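Local coordinates for mevalonate kinase (Staphylococcus aureus, PDB 2X7I), which probably catalyses the ATP-dependent phosphorylation of mevalonate to 5-phosphomevalonate, an early step of the mevalonate route to isoprenoids, at residues L42-E47 with P86-I91; G37-L42 with A105-A110; N260-G265 with K287-A292; Q252-G257 with M276-K281. One frame throughout, in Å; residues are numbered along the deposited sequence.

Interaction 1 (L42-E47 with P86-I91)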
loop_
_atom_site.group_PDB
_atom_site.type_symbol
_atom_site.label_atom_id
_atom_site.label_comp_id
_atom_site.label_asym_id
_atom_site.label_seq_id
_atom_site.Cartn_x
_atom_site.Cartn_y
_atom_site.Cartn_z
ATOM N N LEU A 42 0.650 -4.112 18.885
ATOM C CA LEU A 42 1.166 -4.534 20.184
ATOM C C LEU A 42 0.112 -5.392 20.888
ATOM O O LEU A 42 -1.051 -5.008 20.964
ATOM C CB LEU A 42 1.517 -3.315 21.040
ATOM C CG LEU A 42 1.947 -3.587 22.485
ATOM C CD1 LEU A 42 3.247 -4.394 22.552
ATOM C CD2 LEU A 42 2.089 -2.273 23.260
ATOM N N ILE A 43 0.535 -6.548 21.396
ATOM C CA ILE A 43 -0.326 -7.452 22.155
ATOM C C ILE A 43 0.281 -7.618 23.539
ATOM O O ILE A 43 1.397 -8.120 23.656
ATOM C CB ILE A 43 -0.433 -8.847 21.486
ATOM C CG1 ILE A 43 -0.738 -8.705 19.988
ATOM C CG2 ILE A 43 -1.484 -9.698 22.203
ATOM C CD1 ILE A 43 -1.038 -10.015 19.270
ATOM N N GLU A 44 -0.450 -7.196 24.571
ATOM C CA GLU A 44 0.027 -7.243 25.956
ATOM C C GLU A 44 -0.863 -8.078 26.866
ATOM O O GLU A 44 -2.037 -7.753 27.044
ATOM C CB GLU A 44 0.056 -5.835 26.550
ATOM C CG GLU A 44 1.023 -4.873 25.894
ATOM C CD GLU A 44 0.907 -3.471 26.475
ATOM O OE1 GLU A 44 -0.046 -2.745 26.079
ATOM O OE2 GLU A 44 1.757 -3.109 27.320
ATOM N N ALA A 45 -0.299 -9.119 27.467
ATOM C CA ALA A 45 -0.958 -9.811 28.571
ATOM C C ALA A 45 -0.999 -8.877 29.776
ATOM O O ALA A 45 -0.021 -8.197 30.072
ATOM C CB ALA A 45 -0.227 -11.091 28.924
ATOM N N LEU A 46 -2.152 -8.824 30.435
ATOM C CA LEU A 46 -2.346 -8.025 31.655
ATOM C C LEU A 46 -2.488 -8.977 32.849
ATOM O O LEU A 46 -2.315 -10.189 32.699
ATOM C CB LEU A 46 -3.577 -7.119 31.499
ATOM C CG LEU A 46 -3.396 -5.776 30.768
ATOM C CD1 LEU A 46 -2.177 -5.764 29.858
ATOM C CD2 LEU A 46 -4.663 -5.465 29.969
ATOM N N GLU A 47 -2.798 -8.438 34.026
ATOM C CA GLU A 47 -2.768 -9.219 35.273
ATOM C C GLU A 47 -4.160 -9.582 35.828
ATOM O O GLU A 47 -5.182 -9.324 35.189
ATOM C CB GLU A 47 -1.937 -8.468 36.330
ATOM C CG GLU A 47 -2.622 -7.255 36.980
ATOM C CD GLU A 47 -2.504 -5.973 36.164
ATOM O OE1 GLU A 47 -2.407 -4.890 36.796
ATOM O OE2 GLU A 47 -2.503 -6.048 34.905
ATOM N N PRO A 86 -6.365 -11.650 30.491
ATOM C CA PRO A 86 -6.727 -10.371 29.854
ATOM C C PRO A 86 -5.645 -9.814 28.923
ATOM O O PRO A 86 -4.471 -9.772 29.304
ATOM C CB PRO A 86 -6.927 -9.427 31.048
ATOM C CG PRO A 86 -7.327 -10.321 32.171
ATOM C CD PRO A 86 -6.566 -11.602 31.957
ATOM N N LEU A 87 -6.059 -9.398 27.721
ATOM C CA LEU A 87 -5.166 -8.898 26.674
ATOM C C LEU A 87 -5.522 -7.467 26.291
ATOM O O LEU A 87 -6.694 -7.136 26.135
ATOM C CB LEU A 87 -5.299 -9.738 25.396
ATOM C CG LEU A 87 -4.442 -10.974 25.137
ATOM C CD1 LEU A 87 -4.623 -11.400 23.681
ATOM C CD2 LEU A 87 -2.963 -10.736 25.449
ATOM N N ALA A 88 -4.500 -6.637 26.116
ATOM C CA ALA A 88 -4.656 -5.302 25.558
ATOM C C ALA A 88 -3.980 -5.306 24.199
ATOM O O ALA A 88 -2.787 -5.542 24.107
ATOM C CB ALA A 88 -4.036 -4.244 26.464
ATOM N N VAL A 89 -4.769 -5.084 23.151
ATOM C CA VAL A 89 -4.274 -5.052 21.780
ATOM C C VAL A 89 -4.355 -3.623 21.258
ATOM O O VAL A 89 -5.391 -2.968 21.369
ATOM C CB VAL A 89 -5.079 -5.979 20.869
ATOM C CG1 VAL A 89 -4.548 -5.907 19.442
ATOM C CG2 VAL A 89 -5.023 -7.411 21.391
ATOM N N THR A 90 -3.242 -3.153 20.704
ATOM C CA THR A 90 -3.119 -1.796 20.178
ATOM C C THR A 90 -2.640 -1.884 18.726
ATOM O O THR A 90 -1.704 -2.619 18.416
ATOM C CB THR A 90 -2.134 -0.953 21.019
ATOM O OG1 THR A 90 -2.562 -0.920 22.392
ATOM C CG2 THR A 90 -2.062 0.476 20.497
ATOM N N ILE A 91 -3.329 -1.172 17.840
ATOM C CA ILE A 91 -2.996 -1.107 16.421
ATOM C C ILE A 91 -2.823 0.368 16.105
ATOM O O ILE A 91 -3.691 1.167 16.432
ATOM C CB ILE A 91 -4.137 -1.683 15.521
ATOM C CG1 ILE A 91 -4.506 -3.100 15.943
ATOM C CG2 ILE A 91 -3.723 -1.713 14.042
ATOM C CD1 ILE A 91 -5.999 -3.299 16.156
HETATM O O HOH W 1 -1.538 -3.243 23.526
#
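Leu42-Ala45 and Leu87-Thr90 pair as antiparallel strands in the mixed sheet of the N-terminal GHMP kinase domain, near the end of the long strand 29-45. Leu42 with Thr90 and Glu44 with Ala88 are hydrogen-bonded pairs; Ile43 with Val89 lies between them and Ala45 with Leu87 follows, both non-hydrogen-bonded pairs. Beyond the strand end, Leu46 N still reaches Pro86 O at 2.7 Å, and Leu46 CB rests on Pro86 CB.

The side chains of Ile43, Leu87 and Val89 form one face. Ile43 CG2, anti to the backbone N, meets the branched end of Leu87, with CD2 at 3.7 Å and CD1 slightly farther. Phe118 of helix 103-119 packs on both Ile43 and Leu87; strand 87-93 pairs with strand 53-58 along its other edge.

The opposite face, carrying Leu42, Glu44, Ala88 and Thr90, is more open. Leu46 folds back over it and sets CD2 3.8 Å from Ala88 CB. Glu44 has CG beside its backbone N (chi1 -64°), and its OE1 shares a water with two residues of the partner strand. That water lies 3.0 Å from Glu44 OE1 and also meets Thr90 OG1. Ala88 O accepts from Glu44 N, 2.9 Å away and tilted 22° from the carbonyl plane; the water, 2.7 Å from Ala88 O, can donate to it as well.

Interaction 2 (G37-L42 with A105-A110)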
loop_
_atom_site.group_PDB
_atom_site.type_symbol
_atom_site.label_atom_id
_atom_site.label_comp_id
_atom_site.label_asym_id
_atom_site.label_seq_id
_atom_site.Cartn_x
_atom_site.Cartn_y
_atom_site.Cartn_z
ATOM N N GLY A 37 4.478 4.039 4.739
ATOM C CA GLY A 37 3.283 3.579 5.454
ATOM C C GLY A 37 3.667 2.526 6.473
ATOM O O GLY A 37 4.373 1.582 6.144
ATOM N N LYS A 38 3.224 2.703 7.713
ATOM C CA LYS A 38 3.571 1.797 8.805
ATOM C C LYS A 38 2.339 1.432 9.625
ATOM O O LYS A 38 1.589 2.302 10.057
ATOM C CB LYS A 38 4.625 2.421 9.721
ATOM C CG LYS A 38 6.031 2.531 9.086
ATOM C CD LYS A 38 6.725 1.148 8.940
ATOM C CE LYS A 38 7.582 1.056 7.681
ATOM N NZ LYS A 38 8.807 1.922 7.729
ATOM N N ILE A 39 2.148 0.133 9.825
ATOM C CA ILE A 39 1.173 -0.376 10.762
ATOM C C ILE A 39 1.928 -1.097 11.875
ATOM O O ILE A 39 2.763 -1.957 11.591
ATOM C CB ILE A 39 0.185 -1.323 10.073
ATOM C CG1 ILE A 39 -0.617 -0.544 9.022
ATOM C CG2 ILE A 39 -0.720 -1.988 11.093
ATOM C CD1 ILE A 39 -2.070 -0.975 8.879
ATOM N N LYS A 40 1.640 -0.726 13.126
ATOM C CA LYS A 40 2.242 -1.344 14.305
ATOM C C LYS A 40 1.160 -2.026 15.147
ATOM O O LYS A 40 0.129 -1.418 15.441
ATOM C CB LYS A 40 2.926 -0.285 15.174
ATOM C CG LYS A 40 3.997 0.550 14.475
ATOM C CD LYS A 40 4.488 1.659 15.389
ATOM C CE LYS A 40 5.642 2.435 14.769
ATOM N NZ LYS A 40 5.229 3.179 13.536
ATOM N N VAL A 41 1.409 -3.270 15.550
ATOM C CA VAL A 41 0.518 -3.983 16.464
ATOM C C VAL A 41 1.268 -4.380 17.739
ATOM O O VAL A 41 2.379 -4.905 17.679
ATOM C CB VAL A 41 -0.111 -5.244 15.796
ATOM C CG1 VAL A 41 -0.907 -6.069 16.823
ATOM C CG2 VAL A 41 -0.991 -4.837 14.607
ATOM N N LEU A 42 0.650 -4.112 18.885
ATOM C CA LEU A 42 1.166 -4.534 20.184
ATOM C C LEU A 42 0.112 -5.392 20.888
ATOM O O LEU A 42 -1.051 -5.008 20.964
ATOM C CB LEU A 42 1.517 -3.315 21.040
ATOM C CG LEU A 42 1.947 -3.587 22.485
ATOM C CD1 LEU A 42 3.247 -4.394 22.552
ATOM C CD2 LEU A 42 2.089 -2.273 23.260
ATOM N N ALA A 105 -3.535 -5.995 4.104
ATOM C CA ALA A 105 -2.370 -6.867 4.167
ATOM C C ALA A 105 -1.369 -6.403 5.234
ATOM O O ALA A 105 -0.788 -7.228 5.932
ATOM C CB ALA A 105 -1.710 -6.963 2.807
ATOM N N ALA A 106 -1.180 -5.091 5.362
ATOM C CA ALA A 106 -0.291 -4.533 6.373
ATOM C C ALA A 106 -0.722 -4.924 7.800
ATOM O O ALA A 106 0.092 -5.435 8.580
ATOM C CB ALA A 106 -0.215 -3.024 6.242
ATOM N N VAL A 107 -1.991 -4.675 8.130
ATOM C CA VAL A 107 -2.550 -5.069 9.417
ATOM C C VAL A 107 -2.320 -6.563 9.660
ATOM O O VAL A 107 -1.893 -6.967 10.754
ATOM C CB VAL A 107 -4.074 -4.716 9.510
ATOM C CG1 VAL A 107 -4.730 -5.370 10.712
ATOM C CG2 VAL A 107 -4.267 -3.197 9.597
ATOM N N ALA A 108 -2.557 -7.376 8.635
ATOM C CA ALA A 108 -2.442 -8.823 8.776
ATOM C C ALA A 108 -1.001 -9.267 9.017
ATOM O O ALA A 108 -0.759 -10.124 9.852
ATOM C CB ALA A 108 -3.026 -9.532 7.576
ATOM N N VAL A 109 -0.055 -8.693 8.283
ATOM C CA VAL A 109 1.365 -9.003 8.473
ATOM C C VAL A 109 1.851 -8.545 9.865
ATOM O O VAL A 109 2.572 -9.281 10.543
ATOM C CB VAL A 109 2.227 -8.377 7.356
ATOM C CG1 VAL A 109 3.728 -8.520 7.654
ATOM C CG2 VAL A 109 1.881 -9.028 6.009
ATOM N N ALA A 110 1.437 -7.345 10.279
ATOM C CA ALA A 110 1.770 -6.801 11.587
ATOM C C ALA A 110 1.164 -7.640 12.707
ATOM O O ALA A 110 1.839 -7.966 13.692
ATOM C CB ALA A 110 1.296 -5.377 11.690
#
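Ile39 and Val41 of strand 29-45 press on Ala106, Val107 and Ala110 of helix 103-119, a buried contact made mainly by apolar side chains. The short axes approach to 7.7 Å, and the helix crosses the strand at a shallow 37°.

Aliphatic packing carries most of it. Ile39 uses CG1, CG2 and CD1. CG1 lies 3.7 Å from Ala106 CB, and CG2, anti to the backbone N, stands 4.0 Å from Ala110 CB. CD1 is modelled 3.2 Å from Val107 CG2, closer than ordinary carbon contact. The Ile39 chi2 of -144°, which places CD1, is well off a staggered value, and the exact position of this methyl is doubtful, although it plainly lies against Val107. Val41, two residues along the strand, comes in with CG2, which sits 3.7 Å from Ala110 CB. Ala110 CB therefore touches both strand side chains, while Ala106, one helical turn earlier, offers its methyl to Ile39 alone.

Backbone atoms take a smaller part. Ile39 O faces Ala110 CB at 3.7 Å, and Val41 CB approaches Ala110 O at 4.0 Å. So near an approach of helix and strand is consistent with the small side chains of Ala106 and Ala110.

The helix begins in the glycine- and serine-rich motif that in relatives binds ATP phosphates. Its other sides are covered by helix 125-140, through Ala108 and Val109, and by helix 145-153, through Ala105 and Val109. In the sheet, strand 29-45 runs between strands 6-16 and 87-93.

Interaction 3 (N260-G265 with K287-A292)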
loop_
_atom_site.group_PDB
_atom_site.type_symbol
_atom_site.label_atom_id
_atom_site.label_comp_id
_atom_site.label_asym_id
_atom_site.label_seq_id
_atom_site.Cartn_x
_atom_site.Cartn_y
_atom_site.Cartn_z
ATOM N N ASN A 260 5.422 22.537 -9.621
ATOM C CA ASN A 260 6.344 22.590 -8.487
ATOM C C ASN A 260 7.463 21.526 -8.513
ATOM O O ASN A 260 8.051 21.200 -7.478
ATOM C CB ASN A 260 5.540 22.528 -7.185
ATOM C CG ASN A 260 4.754 23.810 -6.924
ATOM O OD1 ASN A 260 5.142 24.618 -6.085
ATOM N ND2 ASN A 260 3.666 24.009 -7.658
ATOM N N GLY A 261 7.765 21.005 -9.704
ATOM C CA GLY A 261 8.961 20.182 -9.905
ATOM C C GLY A 261 8.783 18.684 -10.119
ATOM O O GLY A 261 9.776 17.984 -10.307
ATOM N N ALA A 262 7.548 18.186 -10.083
ATOM C CA ALA A 262 7.285 16.778 -10.388
ATOM C C ALA A 262 7.528 16.544 -11.877
ATOM O O ALA A 262 6.933 17.225 -12.703
ATOM C CB ALA A 262 5.853 16.388 -10.015
ATOM N N ILE A 263 8.400 15.588 -12.204
ATOM C CA ILE A 263 8.757 15.292 -13.593
ATOM C C ILE A 263 7.824 14.288 -14.230
ATOM O O ILE A 263 7.899 14.052 -15.432
ATOM C CB ILE A 263 10.225 14.775 -13.741
ATOM C CG1 ILE A 263 10.433 13.415 -13.054
ATOM C CG2 ILE A 263 11.208 15.802 -13.195
ATOM C CD1 ILE A 263 11.824 12.851 -13.259
ATOM N N ALA A 264 6.952 13.691 -13.425
ATOM C CA ALA A 264 6.000 12.698 -13.915
ATOM C C ALA A 264 4.842 12.530 -12.935
ATOM O O ALA A 264 4.967 12.860 -11.757
ATOM C CB ALA A 264 6.701 11.355 -14.155
ATOM N N GLY A 265 3.729 12.004 -13.433
ATOM C CA GLY A 265 2.535 11.787 -12.631
ATOM C C GLY A 265 1.617 10.733 -13.227
ATOM O O GLY A 265 1.513 10.608 -14.454
ATOM N N LYS A 287 9.587 17.785 -1.133
ATOM C CA LYS A 287 9.005 18.574 -0.033
ATOM C C LYS A 287 8.236 19.790 -0.559
ATOM O O LYS A 287 7.222 20.186 0.017
ATOM C CB LYS A 287 10.079 19.014 0.968
ATOM C CG LYS A 287 10.663 17.873 1.804
ATOM C CD LYS A 287 11.768 18.364 2.731
ATOM C CE LYS A 287 12.254 17.261 3.666
ATOM N NZ LYS A 287 13.466 17.676 4.438
ATOM N N ASN A 288 8.713 20.371 -1.655
ATOM C CA ASN A 288 8.026 21.493 -2.293
ATOM C C ASN A 288 6.709 21.058 -2.934
ATOM O O ASN A 288 5.712 21.773 -2.860
ATOM C CB ASN A 288 8.923 22.147 -3.350
ATOM C CG ASN A 288 10.155 22.798 -2.753
ATOM O OD1 ASN A 288 10.304 22.881 -1.532
ATOM N ND2 ASN A 288 11.054 23.253 -3.616
ATOM N N ILE A 289 6.716 19.888 -3.565
ATOM C CA ILE A 289 5.505 19.320 -4.152
ATOM C C ILE A 289 4.465 19.071 -3.070
ATOM O O ILE A 289 3.300 19.416 -3.242
ATOM C CB ILE A 289 5.793 17.999 -4.905
ATOM C CG1 ILE A 289 6.532 18.283 -6.215
ATOM C CG2 ILE A 289 4.499 17.238 -5.194
ATOM C CD1 ILE A 289 7.228 17.066 -6.795
ATOM N N VAL A 290 4.899 18.485 -1.956
ATOM C CA VAL A 290 4.007 18.170 -0.845
ATOM C C VAL A 290 3.291 19.425 -0.377
ATOM O O VAL A 290 2.069 19.456 -0.332
ATOM C CB VAL A 290 4.765 17.513 0.342
ATOM C CG1 VAL A 290 3.956 17.601 1.631
ATOM C CG2 VAL A 290 5.095 16.060 0.013
ATOM N N LYS A 291 4.048 20.471 -0.057
ATOM C CA LYS A 291 3.443 21.684 0.460
ATOM C C LYS A 291 2.465 22.311 -0.536
ATOM O O LYS A 291 1.355 22.683 -0.153
ATOM C CB LYS A 291 4.505 22.697 0.889
ATOM C CG LYS A 291 5.334 22.295 2.130
ATOM C CD LYS A 291 4.481 21.871 3.355
ATOM C CE LYS A 291 4.937 22.538 4.670
ATOM N NZ LYS A 291 6.407 22.821 4.779
ATOM N N ALA A 292 2.861 22.408 -1.803
ATOM C CA ALA A 292 1.996 22.995 -2.832
ATOM C C ALA A 292 0.702 22.203 -3.039
ATOM O O ALA A 292 -0.356 22.793 -3.279
ATOM C CB ALA A 292 2.747 23.121 -4.147
#
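The carboxamide of Asn260 lies flat against the methyl of Ala292: Ala292 CB stands over the plane, almost directly above Asn260 CG at 3.5 Å, with OD1 and ND2 of the same amide also in contact. Chi1 of -71° sets CG beside the backbone N; the amide's own rotation goes with the hydrogen bond from ND2 to Ile256 O in the preceding helix, which helps to hold the group against the alanine.

A second flat group, the peptide joining Gly261 to Ala262, receives the end of Ile289. Ile289 CD1 sits above its face, almost directly over Ala262 N at 3.5 Å, and continues onto Ala262 CB at 3.6 Å. One carbon back, Ile289 CG1 touches Asn260 O at 3.5 Å. Ile289 also packs on Leu278 and Val177, so the same side chain bridges this turn and the sheet.

The turn joins helix 248-259 to strand 264-267 in the C-terminal GHMP kinase domain, and helix 283-295 packs against it through Ile289 and Ala292. Gly261, at a positive phi of 108°, is the C-prime residue of a Schellman motif, in which Ala262 N reaches back to Gly257 O and the helix ends.

Interaction 4 (Q252-G257 with M276-K281)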
loop_
_atom_site.group_PDB
_atom_site.type_symbol
_atom_site.label_atom_id
_atom_site.label_comp_id
_atom_site.label_asym_id
_atom_site.label_seq_id
_atom_site.Cartn_x
_atom_site.Cartn_y
_atom_site.Cartn_z
ATOM N N GLN A 252 -5.930 19.042 -12.130
ATOM C CA GLN A 252 -5.424 20.296 -11.563
ATOM C C GLN A 252 -4.456 20.052 -10.397
ATOM O O GLN A 252 -3.537 20.834 -10.184
ATOM C CB GLN A 252 -6.587 21.191 -11.107
ATOM C CG GLN A 252 -6.219 22.669 -10.891
ATOM C CD GLN A 252 -6.444 23.555 -12.125
ATOM O OE1 GLN A 252 -6.249 23.130 -13.268
ATOM N NE2 GLN A 252 -6.852 24.799 -11.886
ATOM N N LEU A 253 -4.665 18.975 -9.645
ATOM C CA LEU A 253 -3.761 18.618 -8.561
ATOM C C LEU A 253 -2.423 18.124 -9.116
ATOM O O LEU A 253 -1.365 18.463 -8.586
ATOM C CB LEU A 253 -4.392 17.553 -7.657
ATOM C CG LEU A 253 -3.831 17.411 -6.239
ATOM C CD1 LEU A 253 -3.944 18.723 -5.474
ATOM C CD2 LEU A 253 -4.567 16.304 -5.495
ATOM N N MET A 254 -2.460 17.330 -10.181
ATOM C CA MET A 254 -1.231 16.897 -10.834
ATOM C C MET A 254 -0.515 18.086 -11.497
ATOM O O MET A 254 0.706 18.191 -11.442
ATOM C CB MET A 254 -1.520 15.805 -11.863
ATOM C CG MET A 254 -0.277 15.054 -12.306
ATOM S SD MET A 254 -0.616 13.864 -13.607
ATOM C CE MET A 254 -1.430 12.575 -12.655
ATOM N N LYS A 255 -1.287 18.980 -12.109
ATOM C CA LYS A 255 -0.757 20.209 -12.691
ATOM C C LYS A 255 0.026 21.018 -11.654
ATOM O O LYS A 255 1.101 21.533 -11.951
ATOM C CB LYS A 255 -1.904 21.051 -13.254
ATOM C CG LYS A 255 -1.503 22.380 -13.897
ATOM C CD LYS A 255 -2.671 23.368 -13.846
ATOM C CE LYS A 255 -2.412 24.614 -14.679
ATOM N NZ LYS A 255 -2.314 24.289 -16.130
ATOM N N ILE A 256 -0.517 21.121 -10.443
ATOM C CA ILE A 256 0.154 21.818 -9.339
ATOM C C ILE A 256 1.433 21.097 -8.885
ATOM O O ILE A 256 2.432 21.744 -8.570
ATOM C CB ILE A 256 -0.808 22.031 -8.139
ATOM C CG1 ILE A 256 -1.775 23.177 -8.450
ATOM C CG2 ILE A 256 -0.039 22.336 -6.856
ATOM C CD1 ILE A 256 -2.837 23.388 -7.409
ATOM N N GLY A 257 1.402 19.766 -8.859
ATOM C CA GLY A 257 2.591 18.975 -8.540
ATOM C C GLY A 257 3.721 19.169 -9.545
ATOM O O GLY A 257 4.886 19.269 -9.165
ATOM N N MET A 276 -2.358 9.345 -6.054
ATOM C CA MET A 276 -1.664 10.011 -7.152
ATOM C C MET A 276 -0.196 9.847 -6.830
ATOM O O MET A 276 0.208 10.064 -5.685
ATOM C CB MET A 276 -2.029 11.493 -7.248
ATOM C CG MET A 276 -1.530 12.163 -8.525
ATOM S SD MET A 276 -2.129 13.855 -8.768
ATOM C CE MET A 276 -0.840 14.745 -7.944
ATOM N N LEU A 277 0.586 9.432 -7.819
ATOM C CA LEU A 277 2.021 9.232 -7.657
ATOM C C LEU A 277 2.776 10.265 -8.503
ATOM O O LEU A 277 2.584 10.321 -9.720
ATOM C CB LEU A 277 2.408 7.811 -8.088
ATOM C CG LEU A 277 1.524 6.663 -7.577
ATOM C CD1 LEU A 277 1.899 5.339 -8.217
ATOM C CD2 LEU A 277 1.596 6.558 -6.069
ATOM N N LEU A 278 3.616 11.080 -7.864
ATOM C CA LEU A 278 4.427 12.075 -8.579
ATOM C C LEU A 278 5.908 11.790 -8.359
ATOM O O LEU A 278 6.324 11.504 -7.241
ATOM C CB LEU A 278 4.111 13.504 -8.106
ATOM C CG LEU A 278 2.645 13.951 -8.221
ATOM C CD1 LEU A 278 2.415 15.302 -7.533
ATOM C CD2 LEU A 278 2.222 14.007 -9.670
ATOM N N LEU A 279 6.694 11.880 -9.428
ATOM C CA LEU A 279 8.110 11.567 -9.372
ATOM C C LEU A 279 8.935 12.845 -9.294
ATOM O O LEU A 279 8.729 13.777 -10.066
ATOM C CB LEU A 279 8.521 10.732 -10.589
ATOM C CG LEU A 279 7.904 9.333 -10.716
ATOM C CD1 LEU A 279 8.613 8.543 -11.807
ATOM C CD2 LEU A 279 7.959 8.561 -9.396
ATOM N N ALA A 280 9.858 12.879 -8.335
ATOM C CA ALA A 280 10.748 14.018 -8.128
ATOM C C ALA A 280 12.165 13.493 -8.075
ATOM O O ALA A 280 12.390 12.363 -7.648
ATOM C CB ALA A 280 10.409 14.727 -6.842
ATOM N N LYS A 281 13.112 14.318 -8.512
ATOM C CA LYS A 281 14.514 13.925 -8.590
ATOM C C LYS A 281 15.204 13.910 -7.222
ATOM O O LYS A 281 16.107 13.099 -6.996
ATOM C CB LYS A 281 15.281 14.864 -9.534
ATOM C CG LYS A 281 14.772 14.845 -10.972
ATOM C CD LYS A 281 15.551 15.823 -11.868
ATOM C CE LYS A 281 15.369 15.514 -13.354
ATOM N NZ LYS A 281 16.333 16.298 -14.206
#
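Leu253 O accepts the helical bond from Gly257 N at 3.1 Å and also has the terminal methyl of Met276, CE, 3.8 Å away. That methyl is pushed against the helix backbone: CE lies 3.6 Å from Met254 CA and close to Met254 N. Met276 reaches it by running out straight from the strand, with CG anti to the backbone N (chi1 -169°), and then bending at chi3 (90°), which turns CE onto the helix.

The two methionines cross at a slant. Met276 SD rests 3.7 Å from Met254 CB, while the Met254 methyl, CE, returns to within 4.2 Å of Met276 CG. Met276 CE also skims Leu253 CG at 4.4 Å.

Helix 248-259 and strand 276-280 here run nearly parallel, their short axes 9.8 Å apart and 15° from each other. The strand belongs to the four-stranded antiparallel sheet of the C-terminal GHMP kinase domain, whose strand order is that of a ferredoxin-like fold. This helix covers one face of the sheet beside helix 283-295: Leu253 touches Val293, and Leu278 touches Ile289. Helix 226-243 lies on the other face, where Phe233 meets Leu277 and Leu279.

Leu278, two residues along the strand from Met276, splits its branches between two helix residues. CD2 meets Met254 CG at 3.8 Å. CD1 lies over Gly257 CA at the same separation, so the leucine meets bare backbone there.

In the fold
Interactions 1 and 2 share strand 29-45 and meet at Leu42, with centres about 16 Å apart; along the chain interaction 1 is nested within the loop that interaction 2 closes. Strand 87-93 and helix 103-119 follow one another, so sheet pairing and helix packing build one N-terminal core, where Ile91 touches Ile39 and Val41. Interactions 3 and 4 come later, with alternating segments and centres about 5 Å apart. They join at the end of helix 248-259 and between neighbouring strands 264-267 and 276-280. Interaction 2 lies across the chain's centre from interactions 3 and 4, its centre about 28 Å from that of interaction 4, as interaction 1 does from interaction 4, consistent with the two-domain GHMP kinase architecture.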